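Local coordinates for MgGH51 (Meripilus giganteus, PDB 6ZQ1), which probably hydrolyses terminal alpha-L-arabinofuranosyl linkages at non-reducing ends, as a family GH51 alpha-L-arabinofuranosidase, at residues Asp398-Gln403 with Glu427-Ala432; Gly229-Glu234 with Gly259-Val264. All coordinates share one frame; numbering follows the deposited sequence.

Contact 1. Residues Asp398-Gln403 with Glu427-Ala432; sequences DVHVYQ and EGEYAA. With EDG (1,4-dideoxy-1,4-imino-L-arabinitol), chain F.
Tyr402 and Glu429 meet through a short hydrogen bond, Tyr402 OH giving its proton to Glu429 OE1 at 2.6 Å. The acceptor lies at the edge of the phenol ring, in its plane, and is met on its anti side, with the hydroxyl 33° out of the carboxylate plane. Tyr402 OH in turn accepts from O5' of the bound iminosugar at 2.9 Å, while EDG O2' donates to Glu429 OE2 at 2.8 Å; the inhibitor thus bridges the two side chains. The Glu429 chain also crosses over one face of the His400 ring in a CH-pi contact: Glu429 CG sits 3.7 Å from the ring centroid, almost on the normal, and the carboxylate stacks toward the rim with its plane tilted 20° from the ring. Glu429 CG is turned beside its own backbone N (chi1 -59°) and the chain is extended from there, which carries the carboxylate past the imidazole to the ligand. Second-shell partners fix these groups: Arg226 forms a salt bridge with Glu429 OE2, and Glu351 a hydrogen bond with His400 ND1.

Further out, Val401 N donates to Glu429 O at 3.0 Å, and weak bonds Ala431 N to Val401 O and Gln403 N to Ala431 O continue the pairing, in which the short strands 398-403 and 430-432 run nearly parallel. On the sheet face away from the ligand, Val401 CG1 packs on Tyr430 CB at 4.0 Å. Before the corner at Glu429, Gly428 N makes weak bonds to Asp398 OD1 and Val399 O; a side chain at Gly428 would run into Asp398 OD1. Neighbouring parallel strands 396-403 and 424-432, joined through helix 405-410, are the sixth and seventh of a (beta/alpha)8 barrel, whose seventh strand carries the nucleophile in GH51 enzymes, consistent with the placing of Glu429.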
loop_
_atom_site.group_PDB
_atom_site.type_symbol
_atom_site.label_atom_id
_atom_site.label_comp_id
_atom_site.label_asym_id
_atom_site.label_seq_id
_atom_site.Cartn_x
_atom_site.Cartn_y
_atom_site.Cartn_z
ATOM N N ASP A 398 -7.438 13.643 10.974
ATOM C CA ASP A 398 -7.323 12.204 10.626
ATOM C C ASP A 398 -7.651 11.406 11.886
ATOM O O ASP A 398 -6.932 11.536 12.866
ATOM C CB ASP A 398 -5.969 11.882 10.007
ATOM C CG ASP A 398 -5.818 10.412 9.633
ATOM O OD1 ASP A 398 -6.804 9.669 9.833
ATOM O OD2 ASP A 398 -4.689 10.001 9.241
ATOM N N VAL A 399 -8.707 10.626 11.848
ATOM C CA VAL A 399 -9.144 9.786 12.991
ATOM C C VAL A 399 -8.796 8.326 12.667
ATOM O O VAL A 399 -9.239 7.837 11.625
ATOM C CB VAL A 399 -10.644 10.029 13.239
ATOM C CG1 VAL A 399 -11.203 9.257 14.436
ATOM C CG2 VAL A 399 -10.953 11.515 13.365
ATOM N N HIS A 400 -8.106 7.630 13.575
ATOM C CA HIS A 400 -7.715 6.216 13.451
ATOM C C HIS A 400 -8.470 5.394 14.496
ATOM O O HIS A 400 -8.502 5.874 15.644
ATOM C CB HIS A 400 -6.221 6.034 13.671
ATOM C CG HIS A 400 -5.380 6.704 12.638
ATOM N ND1 HIS A 400 -4.013 6.777 12.721
ATOM C CD2 HIS A 400 -5.732 7.407 11.550
ATOM C CE1 HIS A 400 -3.547 7.453 11.678
ATOM N NE2 HIS A 400 -4.567 7.870 10.978
ATOM N N VAL A 401 -8.999 4.225 14.137
ATOM C CA VAL A 401 -9.597 3.308 15.178
ATOM C C VAL A 401 -9.377 1.834 14.808
ATOM O O VAL A 401 -9.700 1.431 13.689
ATOM C CB VAL A 401 -11.052 3.631 15.507
ATOM C CG1 VAL A 401 -11.984 3.409 14.328
ATOM C CG2 VAL A 401 -11.542 2.856 16.761
ATOM N N TYR A 402 -8.883 1.063 15.774
ATOM C CA TYR A 402 -8.729 -0.399 15.734
ATOM C C TYR A 402 -9.561 -0.941 16.890
ATOM O O TYR A 402 -9.267 -0.533 18.004
ATOM C CB TYR A 402 -7.259 -0.785 15.804
ATOM C CG TYR A 402 -6.477 -0.293 14.600
ATOM C CD1 TYR A 402 -6.501 -0.983 13.407
ATOM C CD2 TYR A 402 -5.722 0.865 14.665
ATOM C CE1 TYR A 402 -5.776 -0.555 12.292
ATOM C CE2 TYR A 402 -4.995 1.306 13.556
ATOM C CZ TYR A 402 -5.020 0.584 12.376
ATOM O OH TYR A 402 -4.301 0.996 11.295
ATOM N N GLN A 403 -10.563 -1.756 16.592
ATOM C CA GLN A 403 -11.544 -2.200 17.616
ATOM C C GLN A 403 -12.208 -3.516 17.219
ATOM O O GLN A 403 -11.806 -4.151 16.219
ATOM C CB GLN A 403 -12.556 -1.073 17.817
ATOM C CG GLN A 403 -12.310 -0.233 19.062
ATOM C CD GLN A 403 -12.679 -0.970 20.329
ATOM O OE1 GLN A 403 -13.249 -2.070 20.305
ATOM N NE2 GLN A 403 -12.298 -0.390 21.453
ATOM N N GLU A 427 -11.207 9.352 7.984
ATOM C CA GLU A 427 -11.058 8.122 8.804
ATOM C C GLU A 427 -9.874 7.342 8.204
ATOM O O GLU A 427 -10.096 6.370 7.476
ATOM C CB GLU A 427 -12.350 7.325 8.894
ATOM C CG GLU A 427 -12.275 6.302 10.031
ATOM C CD GLU A 427 -12.776 6.792 11.374
ATOM O OE1 GLU A 427 -13.293 7.917 11.418
ATOM O OE2 GLU A 427 -12.621 6.043 12.389
ATOM N N GLY A 428 -8.644 7.788 8.497
ATOM C CA GLY A 428 -7.441 7.454 7.705
ATOM C C GLY A 428 -6.945 6.031 7.923
ATOM O O GLY A 428 -6.193 5.547 7.070
ATOM N N GLU A 429 -7.319 5.383 9.044
ATOM C CA GLU A 429 -7.030 3.988 9.354
ATOM C C GLU A 429 -8.189 3.477 10.216
ATOM O O GLU A 429 -8.471 4.127 11.221
ATOM C CB GLU A 429 -5.773 3.801 10.217
ATOM C CG GLU A 429 -4.496 4.349 9.576
ATOM C CD GLU A 429 -3.270 4.256 10.474
ATOM O OE1 GLU A 429 -3.269 3.430 11.469
ATOM O OE2 GLU A 429 -2.309 4.986 10.199
ATOM N N TYR A 430 -8.856 2.425 9.759
ATOM C CA TYR A 430 -9.777 1.640 10.624
ATOM C C TYR A 430 -9.759 0.189 10.190
ATOM O O TYR A 430 -9.532 -0.115 8.998
ATOM C CB TYR A 430 -11.185 2.241 10.593
ATOM C CG TYR A 430 -11.912 2.153 9.286
ATOM C CD1 TYR A 430 -11.572 2.960 8.225
ATOM C CD2 TYR A 430 -12.966 1.281 9.115
ATOM C CE1 TYR A 430 -12.282 2.916 7.041
ATOM C CE2 TYR A 430 -13.644 1.186 7.925
ATOM C CZ TYR A 430 -13.287 1.994 6.861
ATOM O OH TYR A 430 -14.029 1.926 5.710
ATOM N N ALA A 431 -10.090 -0.693 11.147
ATOM C CA ALA A 431 -10.210 -2.141 10.960
ATOM C C ALA A 431 -10.756 -2.737 12.262
ATOM O O ALA A 431 -10.384 -2.246 13.327
ATOM C CB ALA A 431 -8.876 -2.776 10.617
ATOM N N ALA A 432 -11.606 -3.741 12.143
ATOM C CA ALA A 432 -11.990 -4.614 13.271
ATOM C C ALA A 432 -10.895 -5.669 13.355
ATOM O O ALA A 432 -10.740 -6.424 12.388
ATOM C CB ALA A 432 -13.345 -5.159 13.037
HETATM O "O2'" EDG F . -0.140 4.900 11.911
HETATM C "C2'" EDG F . 0.177 3.618 12.392
HETATM C "C1'" EDG F . -0.884 3.109 13.369
HETATM N "N4'" EDG F . -1.278 1.820 12.806
HETATM C "C3'" EDG F . 0.282 2.568 11.269
HETATM O "O3'" EDG F . 1.642 2.458 10.831
HETATM C "C4'" EDG F . -0.204 1.280 11.946
HETATM C "C5'" EDG F . -0.622 0.175 10.981
HETATM O "O5'" EDG F . -1.678 0.570 10.118
#

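Contact 2. Residues Gly229-Glu234 with Gly259-Val264. With EDG (1,4-dideoxy-1,4-imino-L-arabinitol), chain F.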
loop_
_atom_site.group_PDB
_atom_site.type_symbol
_atom_site.label_atom_id
_atom_site.label_comp_id
_atom_site.label_asym_id
_atom_site.label_seq_id
_atom_site.Cartn_x
_atom_site.Cartn_y
_atom_site.Cartn_z
ATOM N N GLY A 229 2.881 7.032 4.831
ATOM C CA GLY A 229 2.552 6.391 6.130
ATOM C C GLY A 229 1.756 7.365 6.963
ATOM O O GLY A 229 1.624 8.522 6.568
ATOM N N GLY A 230 1.233 6.922 8.116
ATOM C CA GLY A 230 1.668 5.685 8.725
ATOM C C GLY A 230 3.028 5.790 9.410
ATOM O O GLY A 230 3.811 6.763 9.123
ATOM N N ASN A 231 3.332 4.816 10.269
ATOM C CA ASN A 231 4.595 4.784 11.056
ATOM C C ASN A 231 5.797 4.815 10.096
ATOM O O ASN A 231 6.815 5.366 10.492
ATOM C CB ASN A 231 4.709 3.572 11.959
ATOM C CG ASN A 231 3.920 3.763 13.229
ATOM O OD1 ASN A 231 3.170 4.730 13.353
ATOM N ND2 ASN A 231 4.092 2.832 14.153
ATOM N N ASN A 232 5.673 4.303 8.866
ATOM C CA ASN A 232 6.850 4.189 7.967
ATOM C C ASN A 232 7.264 5.583 7.472
ATOM O O ASN A 232 8.441 5.711 6.961
ATOM C CB ASN A 232 6.639 3.168 6.850
ATOM C CG ASN A 232 7.919 2.588 6.313
ATOM O OD1 ASN A 232 8.716 2.076 7.098
ATOM N ND2 ASN A 232 8.197 2.810 5.006
ATOM N N LEU A 233 6.451 6.615 7.713
ATOM C CA LEU A 233 6.836 8.029 7.432
ATOM C C LEU A 233 7.878 8.506 8.449
ATOM O O LEU A 233 8.816 9.226 8.056
ATOM C CB LEU A 233 5.608 8.927 7.495
ATOM C CG LEU A 233 5.875 10.420 7.433
ATOM C CD1 LEU A 233 6.280 10.814 6.000
ATOM C CD2 LEU A 233 4.671 11.194 7.903
ATOM N N GLU A 234 7.716 8.122 9.712
ATOM C CA GLU A 234 8.301 8.850 10.863
ATOM C C GLU A 234 9.777 8.506 11.085
ATOM O O GLU A 234 10.508 9.384 11.537
ATOM C CB GLU A 234 7.465 8.516 12.095
ATOM C CG GLU A 234 6.124 9.208 12.037
ATOM C CD GLU A 234 5.197 8.756 13.171
ATOM O OE1 GLU A 234 5.140 9.459 14.157
ATOM O OE2 GLU A 234 4.536 7.727 13.021
ATOM N N GLY A 259 13.320 1.118 7.550
ATOM C CA GLY A 259 11.915 1.447 7.744
ATOM C C GLY A 259 11.516 1.133 9.195
ATOM O O GLY A 259 12.403 0.788 10.002
ATOM N N ASP A 260 10.245 1.227 9.487
ATOM C CA ASP A 260 9.722 1.210 10.890
ATOM C C ASP A 260 9.063 -0.136 11.183
ATOM O O ASP A 260 8.378 -0.283 12.288
ATOM C CB ASP A 260 8.916 2.486 11.061
ATOM C CG ASP A 260 9.844 3.685 10.872
ATOM O OD1 ASP A 260 10.794 3.857 11.690
ATOM O OD2 ASP A 260 9.686 4.385 9.862
ATOM N N TRP A 261 9.327 -1.153 10.362
ATOM C CA TRP A 261 8.663 -2.468 10.549
ATOM C C TRP A 261 9.665 -3.619 10.461
ATOM O O TRP A 261 9.250 -4.755 10.185
ATOM C CB TRP A 261 7.467 -2.598 9.591
ATOM C CG TRP A 261 6.395 -1.593 9.857
ATOM C CD1 TRP A 261 6.051 -0.500 9.106
ATOM C CD2 TRP A 261 5.478 -1.609 10.957
ATOM N NE1 TRP A 261 5.006 0.172 9.683
ATOM C CE2 TRP A 261 4.619 -0.503 10.805
ATOM C CE3 TRP A 261 5.290 -2.475 12.032
ATOM C CZ2 TRP A 261 3.612 -0.205 11.709
ATOM C CZ3 TRP A 261 4.282 -2.193 12.922
ATOM C CH2 TRP A 261 3.464 -1.069 12.777
ATOM N N GLY A 262 10.932 -3.352 10.782
ATOM C CA GLY A 262 11.953 -4.378 11.017
ATOM C C GLY A 262 12.822 -4.624 9.801
ATOM O O GLY A 262 13.668 -5.491 9.913
ATOM N N TYR A 263 12.626 -3.917 8.673
ATOM C CA TYR A 263 13.399 -4.225 7.444
ATOM C C TYR A 263 13.791 -2.954 6.709
ATOM O O TYR A 263 13.144 -1.907 6.819
ATOM C CB TYR A 263 12.620 -5.187 6.535
ATOM C CG TYR A 263 11.245 -4.739 6.090
ATOM C CD1 TYR A 263 11.048 -3.971 4.951
ATOM C CD2 TYR A 263 10.110 -5.092 6.810
ATOM C CE1 TYR A 263 9.769 -3.595 4.530
ATOM C CE2 TYR A 263 8.843 -4.677 6.420
ATOM C CZ TYR A 263 8.644 -3.962 5.256
ATOM O OH TYR A 263 7.355 -3.635 4.901
ATOM N N VAL A 264 14.858 -3.107 5.934
ATOM C CA VAL A 264 15.373 -2.059 5.010
ATOM C C VAL A 264 14.363 -1.828 3.885
ATOM O O VAL A 264 13.871 -2.800 3.321
ATOM C CB VAL A 264 16.758 -2.440 4.481
ATOM C CG1 VAL A 264 17.252 -1.446 3.409
ATOM C CG2 VAL A 264 17.753 -2.560 5.651
HETATM O "O2'" EDG F . -0.140 4.900 11.911
HETATM C "C2'" EDG F . 0.177 3.618 12.392
HETATM C "C1'" EDG F . -0.884 3.109 13.369
HETATM N "N4'" EDG F . -1.278 1.820 12.806
HETATM C "C3'" EDG F . 0.282 2.568 11.269
HETATM O "O3'" EDG F . 1.642 2.458 10.831
HETATM C "C4'" EDG F . -0.204 1.280 11.946
HETATM C "C5'" EDG F . -0.622 0.175 10.981
HETATM O "O5'" EDG F . -1.678 0.570 10.118
#
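Asn232 and Asp260 bring their CA atoms within 5.1 Å where a weakly bonded helical turn, 231-234, meets the irregular loop 259-264. Both belong to the loops over the ligand-binding mouth of the (beta/alpha)8 barrel, the first following strand 224-227 through a cis peptide between Gly229 and Gly230. The turn offers Asn231 N to the iminosugar, a nearly straight bond (170°) of 3.0 Å to EDG O3'. The same hydroxyl lies in the plane of the Trp261 ring, at its edge, 3.4 Å from Trp261 CZ2. The Asn231 amide lies nearly parallel to the indole plane, 11° off, though the side chains run across one another, and Asn231 CB approaches Trp261 CZ2 at 3.9 Å. With an alanine here the amide would be gone while the backbone N-H stayed, which would probably open a gap between the iminosugar and the indole of Trp261. Glu23 ties the two segments together: its OE1 accepts from both Asn232 N and Trp261 NE1, and its OE2 bonds the ligand. Asp260 is anchored by a salt bridge to Arg257 and a bond from Gly235 N. Asn232 extends its CG away from its own N (chi1 -155°), which brings OD1 to the loop; with ND2 bound to Asn265, it receives Asp260 N on OD1 at 3.0 Å, nearly in line with the carbonyl bond, and the same OD1 comes within 3.3 Å of Gly259 CA.

Overall arrangement
From the N terminus, contact 2 comes first: residues 229-234 leave the second barrel strand, 224-227, and meet 259-264 after an excursion of 24 residues that contains hardly any regular structure. Contact 1 closes later, when 427-432 pairs with 398-403 across a 23-residue beta-alpha-beta crossover. The two lie in series, neither nested nor crossing, so contact 2 is complete before contact 1 begins. Their centres are about 18 Å apart, yet both touch the same iminosugar, and Glu429 OE2 packs 4.3 Å from Gly230 CA. The loops that follow the second strand and the sixth and seventh strands thereby meet round one ligand pocket.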